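Local coordinates for protein isomerase/lactonizing enzyme (PDB 1RVK) that is of unknown function but, as a magnesium-binding member of the enolase superfamily, probably abstracts a proton from a carboxylate substrate to form an enolate-like intermediate, at residues 255-260 and 268-273; 262-267 and 292-297. All coordinates share one frame; numbering follows the deposited sequence.

Interaction 1. Residues 255-260 and 268-273; sequences VGPESA and AEWIKA. With MG (magnesium ion), chain B.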
loop_
_atom_site.group_PDB
_atom_site.type_symbol
_atom_site.label_atom_id
_atom_site.label_comp_id
_atom_site.label_asym_id
_atom_site.label_seq_id
_atom_site.Cartn_x
_atom_site.Cartn_y
_atom_site.Cartn_z
ATOM N N VAL A 255 13.683 5.721 3.960
ATOM C CA VAL A 255 12.788 4.596 4.220
ATOM C C VAL A 255 12.685 3.732 2.972
ATOM O O VAL A 255 12.560 4.248 1.865
ATOM C CB VAL A 255 11.371 5.075 4.609
ATOM C CG1 VAL A 255 10.485 3.880 4.944
ATOM C CG2 VAL A 255 11.456 6.009 5.791
ATOM N N GLY A 256 12.755 2.419 3.156
ATOM C CA GLY A 256 12.672 1.509 2.030
ATOM C C GLY A 256 12.992 0.086 2.447
ATOM O O GLY A 256 13.295 -0.158 3.611
ATOM N N PRO A 257 12.914 -0.883 1.524
ATOM C CA PRO A 257 12.527 -0.702 0.127
ATOM C C PRO A 257 11.033 -0.954 -0.043
ATOM O O PRO A 257 10.477 -1.843 0.598
ATOM C CB PRO A 257 13.366 -1.749 -0.586
ATOM C CG PRO A 257 13.312 -2.901 0.382
ATOM C CD PRO A 257 13.439 -2.245 1.755
ATOM N N GLU A 258 10.377 -0.174 -0.895
ATOM C CA GLU A 258 8.952 -0.387 -1.100
ATOM C C GLU A 258 8.642 -1.371 -2.217
ATOM O O GLU A 258 7.919 -2.346 -2.005
ATOM C CB GLU A 258 8.230 0.923 -1.416
ATOM C CG GLU A 258 6.730 0.712 -1.580
ATOM C CD GLU A 258 6.013 1.939 -2.073
ATOM O OE1 GLU A 258 6.078 2.971 -1.383
ATOM O OE2 GLU A 258 5.380 1.871 -3.144
ATOM N N SER A 259 9.196 -1.118 -3.400
ATOM C CA SER A 259 8.919 -1.947 -4.568
ATOM C C SER A 259 9.852 -3.115 -4.851
ATOM O O SER A 259 9.497 -4.008 -5.615
ATOM C CB SER A 259 8.842 -1.061 -5.819
ATOM O OG SER A 259 10.091 -0.448 -6.097
ATOM N N ALA A 260 11.035 -3.117 -4.251
ATOM C CA ALA A 260 11.992 -4.195 -4.485
ATOM C C ALA A 260 11.378 -5.578 -4.256
ATOM O O ALA A 260 10.574 -5.767 -3.345
ATOM C CB ALA A 260 13.213 -4.011 -3.587
ATOM N N ALA A 268 15.638 -8.181 4.688
ATOM C CA ALA A 268 16.685 -8.473 5.662
ATOM C C ALA A 268 18.026 -7.965 5.144
ATOM O O ALA A 268 18.847 -7.458 5.910
ATOM C CB ALA A 268 16.760 -9.974 5.923
ATOM N N GLU A 269 18.248 -8.096 3.840
ATOM C CA GLU A 269 19.497 -7.644 3.246
ATOM C C GLU A 269 19.641 -6.130 3.374
ATOM O O GLU A 269 20.748 -5.624 3.572
ATOM C CB GLU A 269 19.574 -8.063 1.777
ATOM C CG GLU A 269 19.374 -9.565 1.564
ATOM C CD GLU A 269 20.382 -10.420 2.316
ATOM O OE1 GLU A 269 20.133 -11.635 2.454
ATOM O OE2 GLU A 269 21.425 -9.890 2.766
ATOM N N TRP A 270 18.526 -5.409 3.266
ATOM C CA TRP A 270 18.569 -3.960 3.398
ATOM C C TRP A 270 18.987 -3.584 4.816
ATOM O O TRP A 270 19.705 -2.609 5.018
ATOM C CB TRP A 270 17.209 -3.341 3.047
ATOM C CG TRP A 270 17.040 -3.134 1.567
ATOM C CD1 TRP A 270 17.116 -4.087 0.590
ATOM C CD2 TRP A 270 16.825 -1.888 0.894
ATOM N NE1 TRP A 270 16.968 -3.508 -0.652
ATOM C CE2 TRP A 270 16.787 -2.159 -0.491
ATOM C CE3 TRP A 270 16.661 -0.567 1.329
ATOM C CZ2 TRP A 270 16.594 -1.157 -1.447
ATOM C CZ3 TRP A 270 16.466 0.428 0.378
ATOM C CH2 TRP A 270 16.434 0.126 -0.994
ATOM N N ILE A 271 18.561 -4.372 5.797
ATOM C CA ILE A 271 18.934 -4.100 7.182
ATOM C C ILE A 271 20.408 -4.431 7.396
ATOM O O ILE A 271 21.161 -3.641 7.966
ATOM C CB ILE A 271 18.085 -4.939 8.173
ATOM C CG1 ILE A 271 16.627 -4.472 8.131
ATOM C CG2 ILE A 271 18.643 -4.807 9.587
ATOM C CD1 ILE A 271 15.700 -5.254 9.041
ATOM N N LYS A 272 20.811 -5.604 6.921
ATOM C CA LYS A 272 22.183 -6.072 7.070
ATOM C C LYS A 272 23.209 -5.134 6.440
ATOM O O LYS A 272 24.298 -4.930 6.991
ATOM C CB LYS A 272 22.316 -7.469 6.453
ATOM C CG LYS A 272 23.658 -8.154 6.693
ATOM C CD LYS A 272 23.929 -8.324 8.179
ATOM C CE LYS A 272 25.103 -9.256 8.435
ATOM N NZ LYS A 272 24.777 -10.666 8.086
ATOM N N ALA A 273 22.860 -4.557 5.294
ATOM C CA ALA A 273 23.768 -3.662 4.586
ATOM C C ALA A 273 23.631 -2.203 5.003
ATOM O O ALA A 273 24.395 -1.355 4.546
ATOM C CB ALA A 273 23.550 -3.790 3.084
HETATM MG MG MG B . 6.052 4.941 -2.095
HETATM O O HOH W 1 4.999 4.311 -4.027
HETATM O O HOH W 2 8.054 4.738 -3.064
HETATM O O HOH W 3 3.965 5.549 -1.365
#

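Interaction 2. Residues 262-267 and 292-297; sequences GKHWHR and ALKTMH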
loop_
_atom_site.group_PDB
_atom_site.type_symbol
_atom_site.label_atom_id
_atom_site.label_comp_id
_atom_site.label_asym_id
_atom_site.label_seq_id
_atom_site.Cartn_x
_atom_site.Cartn_y
_atom_site.Cartn_z
ATOM N N GLY A 262 11.793 -9.886 -3.656
ATOM C CA GLY A 262 12.518 -10.611 -2.625
ATOM C C GLY A 262 11.789 -10.757 -1.301
ATOM O O GLY A 262 12.291 -11.403 -0.383
ATOM N N LYS A 263 10.620 -10.133 -1.193
ATOM C CA LYS A 263 9.804 -10.223 0.014
ATOM C C LYS A 263 10.573 -9.914 1.304
ATOM O O LYS A 263 11.347 -8.957 1.347
ATOM C CB LYS A 263 9.164 -11.613 0.068
ATOM C CG LYS A 263 8.290 -11.900 -1.158
ATOM C CD LYS A 263 7.710 -13.310 -1.165
ATOM C CE LYS A 263 8.546 -14.272 -2.005
ATOM N NZ LYS A 263 8.578 -13.918 -3.455
ATOM N N HIS A 264 10.363 -10.710 2.351
ATOM C CA HIS A 264 11.042 -10.471 3.618
ATOM C C HIS A 264 12.527 -10.789 3.571
ATOM O O HIS A 264 13.309 -10.192 4.306
ATOM C CB HIS A 264 10.375 -11.264 4.751
ATOM C CG HIS A 264 10.232 -12.725 4.467
ATOM N ND1 HIS A 264 9.556 -13.205 3.366
ATOM C CD2 HIS A 264 10.667 -13.813 5.145
ATOM C CE1 HIS A 264 9.581 -14.526 3.377
ATOM N NE2 HIS A 264 10.250 -14.920 4.447
ATOM N N TRP A 265 12.917 -11.725 2.709
ATOM C CA TRP A 265 14.325 -12.095 2.582
ATOM C C TRP A 265 15.150 -10.897 2.128
ATOM O O TRP A 265 16.185 -10.578 2.715
ATOM C CB TRP A 265 14.496 -13.227 1.566
ATOM C CG TRP A 265 13.907 -14.536 1.998
ATOM C CD1 TRP A 265 14.361 -15.353 2.998
ATOM C CD2 TRP A 265 12.749 -15.174 1.451
ATOM N NE1 TRP A 265 13.554 -16.464 3.105
ATOM C CE2 TRP A 265 12.557 -16.378 2.167
ATOM C CE3 TRP A 265 11.852 -14.845 0.424
ATOM C CZ2 TRP A 265 11.505 -17.254 1.888
ATOM C CZ3 TRP A 265 10.802 -15.721 0.146
ATOM C CH2 TRP A 265 10.640 -16.910 0.877
ATOM N N HIS A 266 14.691 -10.227 1.077
ATOM C CA HIS A 266 15.426 -9.082 0.566
ATOM C C HIS A 266 15.420 -7.924 1.558
ATOM O O HIS A 266 16.377 -7.147 1.629
ATOM C CB HIS A 266 14.838 -8.635 -0.773
ATOM C CG HIS A 266 15.708 -7.668 -1.510
ATOM N ND1 HIS A 266 17.008 -7.960 -1.864
ATOM C CD2 HIS A 266 15.471 -6.409 -1.947
ATOM C CE1 HIS A 266 17.534 -6.922 -2.490
ATOM N NE2 HIS A 266 16.622 -5.968 -2.554
ATOM N N ARG A 267 14.342 -7.808 2.327
ATOM C CA ARG A 267 14.230 -6.746 3.315
ATOM C C ARG A 267 15.328 -6.928 4.364
ATOM O O ARG A 267 15.889 -5.955 4.867
ATOM C CB ARG A 267 12.845 -6.782 3.975
ATOM C CG ARG A 267 11.665 -6.593 3.004
ATOM C CD ARG A 267 11.768 -5.267 2.296
ATOM N NE ARG A 267 10.594 -4.892 1.502
ATOM C CZ ARG A 267 10.199 -5.492 0.381
ATOM N NH1 ARG A 267 10.860 -6.534 -0.110
ATOM N NH2 ARG A 267 9.166 -5.004 -0.287
ATOM N N ALA A 292 4.107 -9.964 5.291
ATOM C CA ALA A 292 4.179 -8.587 5.779
ATOM C C ALA A 292 4.450 -8.629 7.280
ATOM O O ALA A 292 5.264 -7.863 7.799
ATOM C CB ALA A 292 2.872 -7.847 5.495
ATOM N N LEU A 293 3.767 -9.528 7.980
ATOM C CA LEU A 293 3.971 -9.659 9.416
ATOM C C LEU A 293 5.411 -10.076 9.692
ATOM O O LEU A 293 6.022 -9.604 10.649
ATOM C CB LEU A 293 2.996 -10.684 10.011
ATOM C CG LEU A 293 1.582 -10.180 10.335
ATOM C CD1 LEU A 293 1.635 -9.219 11.509
ATOM C CD2 LEU A 293 0.982 -9.487 9.138
ATOM N N LYS A 294 5.958 -10.953 8.854
ATOM C CA LYS A 294 7.340 -11.382 9.040
ATOM C C LYS A 294 8.289 -10.194 8.917
ATOM O O LYS A 294 9.248 -10.083 9.680
ATOM C CB LYS A 294 7.719 -12.458 8.018
ATOM C CG LYS A 294 6.983 -13.770 8.227
ATOM C CD LYS A 294 7.400 -14.802 7.207
ATOM C CE LYS A 294 6.668 -16.119 7.450
ATOM N NZ LYS A 294 6.996 -17.110 6.401
ATOM N N THR A 295 8.026 -9.305 7.963
ATOM C CA THR A 295 8.878 -8.133 7.786
ATOM C C THR A 295 8.755 -7.182 8.982
ATOM O O THR A 295 9.724 -6.523 9.355
ATOM C CB THR A 295 8.532 -7.357 6.488
ATOM O OG1 THR A 295 7.217 -6.800 6.590
ATOM C CG2 THR A 295 8.587 -8.284 5.284
HETATM N N MSE A 296 7.569 -7.108 9.583
HETATM C CA MSE A 296 7.369 -6.237 10.742
HETATM C C MSE A 296 8.184 -6.756 11.923
HETATM O O MSE A 296 8.815 -5.987 12.647
HETATM C CB MSE A 296 5.888 -6.187 11.149
HETATM C CG MSE A 296 4.940 -5.576 10.129
HETATM SE SE MSE A 296 5.330 -3.726 9.719
HETATM C CE MSE A 296 5.259 -2.984 11.509
ATOM N N HIS A 297 8.165 -8.072 12.115
ATOM C CA HIS A 297 8.900 -8.697 13.211
ATOM C C HIS A 297 10.405 -8.580 12.991
ATOM O O HIS A 297 11.168 -8.360 13.931
ATOM C CB HIS A 297 8.481 -10.163 13.328
ATOM C CG HIS A 297 7.027 -10.340 13.638
ATOM N ND1 HIS A 297 6.362 -11.531 13.450
ATOM C CD2 HIS A 297 6.113 -9.470 14.131
ATOM C CE1 HIS A 297 5.099 -11.387 13.813
ATOM N NE2 HIS A 297 4.923 -10.147 14.231
#

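Interaction 1. Residues 255-260 and 268-273
P257 lies flat against one face of the W270 indole. Its CB stands 3.4 Å from the centroid of the six-membered ring, only 14° off the ring normal, which makes this a CH-pi contact over the face, shifted somewhat toward the rim. The CB-CG-CD edge of the proline lies along the indole: CB comes within 3.4 Å of W270 CZ2, while CD, nearer the root of the tryptophan, lies 3.5 Å from W270 CD2, and this makes the overlap broad. W270 holds CG anti to its carbonyl carbon (chi1 -84°), which carries the indole from helix 263-272 across to the end of strand 254-256. G256 meets the same ring obliquely, its C 3.9 Å from W270 CE3. Glycine suits this place, because a side chain there would press into the indole. The peptide bond before P257 is cis and turns the chain sharply as it leaves the strand. The rings of H266 and Y243 meet W270 at steep angles, and L240 of helix 240-249 adds to the packing, so the buried indole is set among other aromatic rings and a leucine.

One residue further on the chain becomes a metal ligand. E258 extends away from the indole with CG anti to its backbone N (chi1 -178°), and OE1 binds the magnesium ion at 2.1 Å. D206 and E232 bind the same ion, and three waters add to its coordination. E258 OE2 accepts a 2.6 Å hydrogen bond from one of those waters, while R280 donates to OE1. The chemistry thus changes over one peptide unit: the electron-rich indole face receives the C-H groups of the proline, and the adjacent carboxylate serves magnesium, whose positive charge would probably offset the gathering of acidic ligands.

Interaction 2. Residues 262-267 and 292-297
Two neighbouring helices of the enolase-superfamily barrel, a modified TIM barrel, pack side by side here through H264 and R267 on one and K294 and T295 on the other. The segments 263-267 and 292-297 run nearly parallel, their N-to-C directions 21° apart, and their axes come within 9.2 Å. At this ordinary packing distance T295 offers its methyl, CG2, which lies 3.5 Å from H264 CB and also touches R267 CG. Threonine suits the place because CG2 packs across the contact while OG1 bonds to its own helix and to T281.

On the side facing helix 78-89, the K294 chain passes over one face of the H264 imidazole. CD is 4.2 Å from the ring centroid and 21° off the normal, a CH-pi contact made by the aliphatic part of an extended lysine. W265 covers the opposite face, so the imidazole lies between K294 CD and the W265 indole, each offset toward the rim. H264 reaches this position with CG between its backbone N and carbonyl carbon (chi1 53°). Lysine serves two ends here, as its NZ goes on to a salt bridge with E79 of helix 78-89, tying the barrel helix to the N-terminal domain.

Toward the barrel, R267 bends at chi2 and carries its guanidinium inward, where NE donates to R280 O. T295 OG1 donates to A292 O at a short 2.5 Å, and that oxygen also accepts the helical bond from M296 N.

Interactions 1 and 2 share helix 263-272, and their centres are 9 Å apart. Along the chain their segments alternate: 255-260, 262-267, 268-273, then 292-297. Interaction 1 lies within the beta-alpha-beta unit of strand 254-256, helix 263-272 and strand 278-281, whereas interaction 2 joins that helix to helix 289-301, the next long helix. They touch mainly through R267, whose NE is 3.2 Å from P257 O, and also where A260 meets H266. One helix therefore packs its later turn against the turn that leads into the metal ligand and its first turns against the neighbouring helix. The loop carrying the magnesium ligand E258 is thus backed by helix 263-272, which in turn packs on helix 289-301.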